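CrataBL (Crataeva tapia, PDB 4IHZ) inhibits trypsin and probably, more strongly, factor Xa, and probably also acts as a lectin for glucose and N-acetylglucosamine. Local coordinates at residues C33-L37 against K89-H94; L37-R42 against G145-L149. All blocks are in the same frame, centred on the assembly; numbering follows the deposited sequence.

Interaction 1: C33-L37 against K89-H94; sequences CPLDL and KSSSIH
Leu35 and Lys89 mark the closest passage of the two backbones, with their CA atoms 7.5 Å apart. Residues 33-37 run as an irregular loop, while 89-91 close a strand that turns away through 92-94, so side chains bridge the gap. Lys89, extended beyond CG, lies along the loop and its NZ donates to Pro34 O at 2.9 Å. The ammonium approaches from above the carbonyl plane, 53° out of it, rather than along a lone pair. A water accepts from the same NZ and from Asp36 N and donates to Cys33 O, tying the lysine to Cys33 and Asp36.

Nearer residues 92-94, Leu35 reaches into the angle formed by the turn. With its CG anti to the backbone N (chi1 -159°), CD1 rests on Lys89 CB at 3.9 Å, while CD2 meets His94 CE1 at 3.6 Å and also touches Ser91. Leu37 and His94 point toward one another, with Leu37 CD1 3.6 Å from His94 NE2; this methyl lies on the same side of the ring as Leu35 CD2. Both methyls approach the ring obliquely. In the plane of that ring, at its edge, Ser91 OG is hydrogen-bonded to His94 ND1 over 2.8 Å, which fixes the ring's rotation.

Beyond the contact, Cys33 is bound to Cys80 by a disulfide, and Asp36 turns away to Thr101 and Asn23. The chemistry is thus divided: one ammonium and its water hold the main chain of an irregular loop, while two leucines pack on a histidine whose orientation is set by a serine of its own turn.

Interaction 2: L37-R42 against G145-L149; sequences LITQLR and GRRYL
Gly145 O takes a weak hydrogen bond from Arg42 NH2, 2.9 Å away and near the plane of the guanidinium. Arg146 lays CD beside Thr39, but its charged end goes on to a salt bridge with Asp22, which with Arg25 also binds Thr39 OG1. Arg147 NE and NH2 grip Gln40 OE1 side-on, at 2.9 and 2.8 Å; NE lies nearly in line with the C=O bond, though its N-H is bent (143°), and NH2 sits on a lone pair. Amide and guanidinium are nearly coplanar, 10° apart. Arg147 CG, anti to the carbonyl carbon (chi1 -51°), lies over the centre of one face of the Arg42 guanidinium, 3.6 Å above its plane; bends at chi2 and chi3 then lead to Gln40. The two cationic groups come as near as 4.0 Å, Arg42 NH1 to Arg147 NE. A water accepts from Arg147 N and donates to Gln40 O.

Next, Tyr148 pairs with Thr39 as a single antiparallel, non-hydrogen-bonded bridge, framed by Gln40 N to Arg147 O at 2.9 Å and Leu149 N to Ile38 O at 3.0 Å. Tyr148 CB packs on Thr39 CG2, and its hydroxyl goes to Val141 O. Leu149 finally sets CD1 against Ile38 CG2, 3.6 Å apart, beside Phe19 and Val99. The bridge joins strands 38-40 and 148-151, far apart in sequence, within the beta-trefoil of this probably Kunitz-type inhibitor.

Overall arrangement
Leu37 belongs to both interactions, joining residues 33-37 to the segment that carries strand 38-40; the centre of interaction 2 lies about 13 Å from that of interaction 1. A second junction joins the partner segments, where the rings of His94 and Tyr148 meet edge-to-face and His94 O packs 3.2 Å from Tyr148 OH. Along the chain the segments alternate, so 33-42 is held first by 89-94 and then by 145-149, with strand 96-100 touching side chains of both contacts. The attached glycan is remote: an N-acetylglucosamine lies about 14 Å from the Cys33 side chain and about 13 Å from that of Arg146.

Interaction 1: C33-L37 against K89-H94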
loop_
_atom_site.group_PDB
_atom_site.type_symbol
_atom_site.label_atom_id
_atom_site.label_comp_id
_atom_site.label_asym_id
_atom_site.label_seq_id
_atom_site.Cartn_x
_atom_site.Cartn_y
_atom_site.Cartn_z
ATOM N N CYS A 33 -4.104 -9.242 -1.504
ATOM C CA CYS A 33 -2.884 -10.006 -1.301
ATOM C C CYS A 33 -2.691 -10.201 0.187
ATOM O O CYS A 33 -1.869 -9.520 0.797
ATOM C CB CYS A 33 -1.685 -9.254 -1.857
ATOM S SG CYS A 33 -1.753 -9.010 -3.659
ATOM N N PRO A 34 -3.420 -11.159 0.770
ATOM C CA PRO A 34 -3.373 -11.360 2.212
ATOM C C PRO A 34 -2.010 -11.829 2.710
ATOM O O PRO A 34 -1.728 -11.653 3.888
ATOM C CB PRO A 34 -4.434 -12.434 2.474
ATOM C CG PRO A 34 -4.803 -12.966 1.159
ATOM C CD PRO A 34 -4.418 -12.013 0.103
ATOM N N LEU A 35 -1.190 -12.412 1.824
ATOM C CA LEU A 35 0.109 -12.955 2.253
ATOM C C LEU A 35 1.122 -12.890 1.130
ATOM O O LEU A 35 1.476 -13.904 0.533
ATOM C CB LEU A 35 -0.066 -14.392 2.759
ATOM C CG LEU A 35 1.096 -14.808 3.667
ATOM C CD1 LEU A 35 0.776 -14.435 5.099
ATOM C CD2 LEU A 35 1.298 -16.314 3.546
ATOM N N ASP A 36 1.602 -11.681 0.876
ATOM C CA ASP A 36 2.478 -11.456 -0.264
ATOM C C ASP A 36 3.912 -11.676 0.217
ATOM O O ASP A 36 4.551 -10.768 0.737
ATOM C CB ASP A 36 2.276 -10.034 -0.793
ATOM C CG ASP A 36 3.013 -9.784 -2.107
ATOM O OD1 ASP A 36 2.983 -10.667 -3.001
ATOM O OD2 ASP A 36 3.636 -8.687 -2.253
ATOM N N LEU A 37 4.382 -12.907 0.045
ATOM C CA LEU A 37 5.696 -13.320 0.531
ATOM C C LEU A 37 6.816 -12.651 -0.228
ATOM O O LEU A 37 6.616 -12.151 -1.341
ATOM C CB LEU A 37 5.834 -14.845 0.365
ATOM C CG LEU A 37 4.816 -15.668 1.126
ATOM C CD1 LEU A 37 5.007 -17.084 0.605
ATOM C CD2 LEU A 37 5.021 -15.595 2.646
ATOM N N LYS A 89 3.680 -11.594 9.118
ATOM C CA LYS A 89 2.349 -12.142 9.353
ATOM C C LYS A 89 2.473 -13.593 9.740
ATOM O O LYS A 89 3.466 -14.239 9.411
ATOM C CB LYS A 89 1.452 -12.020 8.117
ATOM C CG LYS A 89 1.208 -10.551 7.679
ATOM C CD LYS A 89 0.253 -10.481 6.505
ATOM C CE LYS A 89 0.031 -9.058 6.029
ATOM N NZ LYS A 89 -1.085 -9.018 5.021
ATOM N N SER A 90 1.472 -14.087 10.458
ATOM C CA SER A 90 1.426 -15.508 10.795
ATOM C C SER A 90 0.757 -16.260 9.654
ATOM O O SER A 90 -0.206 -15.748 9.057
ATOM C CB SER A 90 0.654 -15.717 12.097
ATOM O OG SER A 90 -0.669 -15.235 11.944
ATOM N N SER A 91 1.259 -17.457 9.324
ATOM C CA SER A 91 0.685 -18.282 8.257
ATOM C C SER A 91 0.714 -19.764 8.625
ATOM O O SER A 91 1.793 -20.349 8.702
ATOM C CB SER A 91 1.439 -18.109 6.917
ATOM O OG SER A 91 0.880 -19.006 5.972
ATOM N N SER A 92 -0.446 -20.385 8.816
ATOM C CA SER A 92 -0.399 -21.814 9.206
ATOM C C SER A 92 0.120 -22.677 8.044
ATOM O O SER A 92 0.812 -23.679 8.261
ATOM C CB SER A 92 -1.746 -22.327 9.755
ATOM O OG SER A 92 -2.735 -22.332 8.743
ATOM N N ILE A 93 -0.193 -22.267 6.814
ATOM C CA ILE A 93 0.246 -22.964 5.596
ATOM C C ILE A 93 1.784 -23.004 5.552
ATOM O O ILE A 93 2.373 -23.971 5.094
ATOM C CB ILE A 93 -0.264 -22.235 4.297
ATOM C CG1 ILE A 93 -1.794 -22.179 4.276
ATOM C CG2 ILE A 93 0.295 -22.909 3.033
ATOM C CD1 ILE A 93 -2.520 -23.244 3.454
ATOM N N HIS A 94 2.413 -21.953 6.068
ATOM C CA HIS A 94 3.852 -21.856 6.078
ATOM C C HIS A 94 4.459 -22.189 7.428
ATOM O O HIS A 94 5.656 -22.003 7.635
ATOM C CB HIS A 94 4.275 -20.454 5.565
ATOM C CG HIS A 94 3.839 -20.200 4.164
ATOM N ND1 HIS A 94 2.591 -19.700 3.857
ATOM C CD2 HIS A 94 4.462 -20.413 2.980
ATOM C CE1 HIS A 94 2.476 -19.592 2.543
ATOM N NE2 HIS A 94 3.590 -20.038 1.987
HETATM O O HOH W 1 0.751 -9.424 2.653
#

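Interaction 2: L37-R42 against G145-L149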
loop_
_atom_site.group_PDB
_atom_site.type_symbol
_atom_site.label_atom_id
_atom_site.label_comp_id
_atom_site.label_asym_id
_atom_site.label_seq_id
_atom_site.Cartn_x
_atom_site.Cartn_y
_atom_site.Cartn_z
ATOM N N LEU A 37 4.382 -12.907 0.045
ATOM C CA LEU A 37 5.696 -13.320 0.531
ATOM C C LEU A 37 6.816 -12.651 -0.228
ATOM O O LEU A 37 6.616 -12.151 -1.341
ATOM C CB LEU A 37 5.834 -14.845 0.365
ATOM C CG LEU A 37 4.816 -15.668 1.126
ATOM C CD1 LEU A 37 5.007 -17.084 0.605
ATOM C CD2 LEU A 37 5.021 -15.595 2.646
ATOM N N ILE A 38 8.018 -12.685 0.353
ATOM C CA ILE A 38 9.201 -12.213 -0.358
ATOM C C ILE A 38 9.952 -13.495 -0.715
ATOM O O ILE A 38 10.452 -14.199 0.186
ATOM C CB ILE A 38 10.100 -11.341 0.572
ATOM C CG1 ILE A 38 9.358 -10.092 1.087
ATOM C CG2 ILE A 38 11.415 -10.948 -0.151
ATOM C CD1 ILE A 38 8.858 -9.191 -0.011
ATOM N N THR A 39 10.016 -13.817 -2.003
ATOM C CA THR A 39 10.553 -15.109 -2.422
ATOM C C THR A 39 11.827 -14.959 -3.230
ATOM O O THR A 39 12.075 -13.917 -3.851
ATOM C CB THR A 39 9.541 -15.958 -3.216
ATOM O OG1 THR A 39 9.083 -15.201 -4.336
ATOM C CG2 THR A 39 8.342 -16.338 -2.292
ATOM N N GLN A 40 12.622 -16.010 -3.260
ATOM C CA GLN A 40 13.906 -15.972 -3.886
ATOM C C GLN A 40 13.832 -16.339 -5.364
ATOM O O GLN A 40 13.151 -17.291 -5.752
ATOM C CB GLN A 40 14.851 -16.926 -3.137
ATOM C CG GLN A 40 16.310 -16.717 -3.541
ATOM C CD GLN A 40 17.248 -17.533 -2.722
ATOM O OE1 GLN A 40 16.935 -18.674 -2.322
ATOM N NE2 GLN A 40 18.428 -16.987 -2.477
ATOM N N LEU A 41 14.520 -15.571 -6.190
ATOM C CA LEU A 41 14.526 -15.847 -7.626
ATOM C C LEU A 41 15.703 -16.745 -7.946
ATOM O O LEU A 41 16.825 -16.283 -8.129
ATOM C CB LEU A 41 14.684 -14.518 -8.374
ATOM C CG LEU A 41 13.603 -13.465 -8.146
ATOM C CD1 LEU A 41 13.852 -12.268 -9.039
ATOM C CD2 LEU A 41 12.278 -14.040 -8.512
ATOM N N ARG A 42 15.458 -18.061 -7.922
ATOM C CA ARG A 42 16.555 -19.039 -7.948
ATOM C C ARG A 42 16.990 -19.627 -9.281
ATOM O O ARG A 42 18.182 -19.919 -9.482
ATOM C CB ARG A 42 16.150 -20.202 -7.061
ATOM C CG ARG A 42 16.237 -19.895 -5.630
ATOM C CD ARG A 42 16.188 -21.185 -4.886
ATOM N NE ARG A 42 14.885 -21.787 -5.070
ATOM C CZ ARG A 42 14.629 -23.037 -4.688
ATOM N NH1 ARG A 42 15.638 -23.754 -4.141
ATOM N NH2 ARG A 42 13.393 -23.536 -4.847
ATOM N N GLY A 145 7.492 -25.002 -3.679
ATOM C CA GLY A 145 8.659 -25.072 -4.551
ATOM C C GLY A 145 9.463 -23.781 -4.607
ATOM O O GLY A 145 10.486 -23.714 -5.301
ATOM N N ARG A 146 9.021 -22.775 -3.855
ATOM C CA ARG A 146 9.753 -21.514 -3.717
ATOM C C ARG A 146 10.302 -21.346 -2.305
ATOM O O ARG A 146 9.819 -21.964 -1.347
ATOM C CB ARG A 146 8.872 -20.310 -4.022
ATOM C CG ARG A 146 8.786 -20.038 -5.440
ATOM C CD ARG A 146 7.942 -18.818 -5.677
ATOM N NE ARG A 146 7.713 -18.775 -7.090
ATOM C CZ ARG A 146 6.873 -17.937 -7.688
ATOM N NH1 ARG A 146 6.195 -17.062 -6.965
ATOM N NH2 ARG A 146 6.727 -17.995 -9.005
ATOM N N ARG A 147 11.331 -20.531 -2.189
ATOM C CA ARG A 147 11.889 -20.182 -0.892
ATOM C C ARG A 147 11.488 -18.804 -0.517
ATOM O O ARG A 147 11.477 -17.906 -1.378
ATOM C CB ARG A 147 13.403 -20.296 -0.921
ATOM C CG ARG A 147 13.828 -21.661 -1.475
ATOM C CD ARG A 147 15.114 -22.146 -0.898
ATOM N NE ARG A 147 16.212 -21.209 -1.069
ATOM C CZ ARG A 147 17.446 -21.461 -0.654
ATOM N NH1 ARG A 147 17.725 -22.640 -0.085
ATOM N NH2 ARG A 147 18.404 -20.576 -0.828
ATOM N N TYR A 148 11.164 -18.597 0.747
ATOM C CA TYR A 148 10.619 -17.300 1.188
ATOM C C TYR A 148 11.323 -16.860 2.448
ATOM O O TYR A 148 11.877 -17.673 3.186
ATOM C CB TYR A 148 9.101 -17.407 1.421
ATOM C CG TYR A 148 8.711 -18.466 2.417
ATOM C CD1 TYR A 148 8.623 -18.143 3.775
ATOM C CD2 TYR A 148 8.433 -19.752 2.002
ATOM C CE1 TYR A 148 8.270 -19.130 4.710
ATOM C CE2 TYR A 148 8.093 -20.723 2.923
ATOM C CZ TYR A 148 7.984 -20.381 4.258
ATOM O OH TYR A 148 7.647 -21.335 5.187
ATOM N N LEU A 149 11.305 -15.566 2.702
ATOM C CA LEU A 149 11.909 -14.989 3.914
ATOM C C LEU A 149 10.964 -15.100 5.114
ATOM O O LEU A 149 9.763 -14.922 4.981
ATOM C CB LEU A 149 12.307 -13.529 3.663
ATOM C CG LEU A 149 13.373 -13.273 2.616
ATOM C CD1 LEU A 149 13.567 -11.770 2.639
ATOM C CD2 LEU A 149 14.684 -14.009 2.959
HETATM O O HOH W 2 8.299 -14.115 2.839
HETATM O O HOH W 3 12.577 -19.499 -4.488
#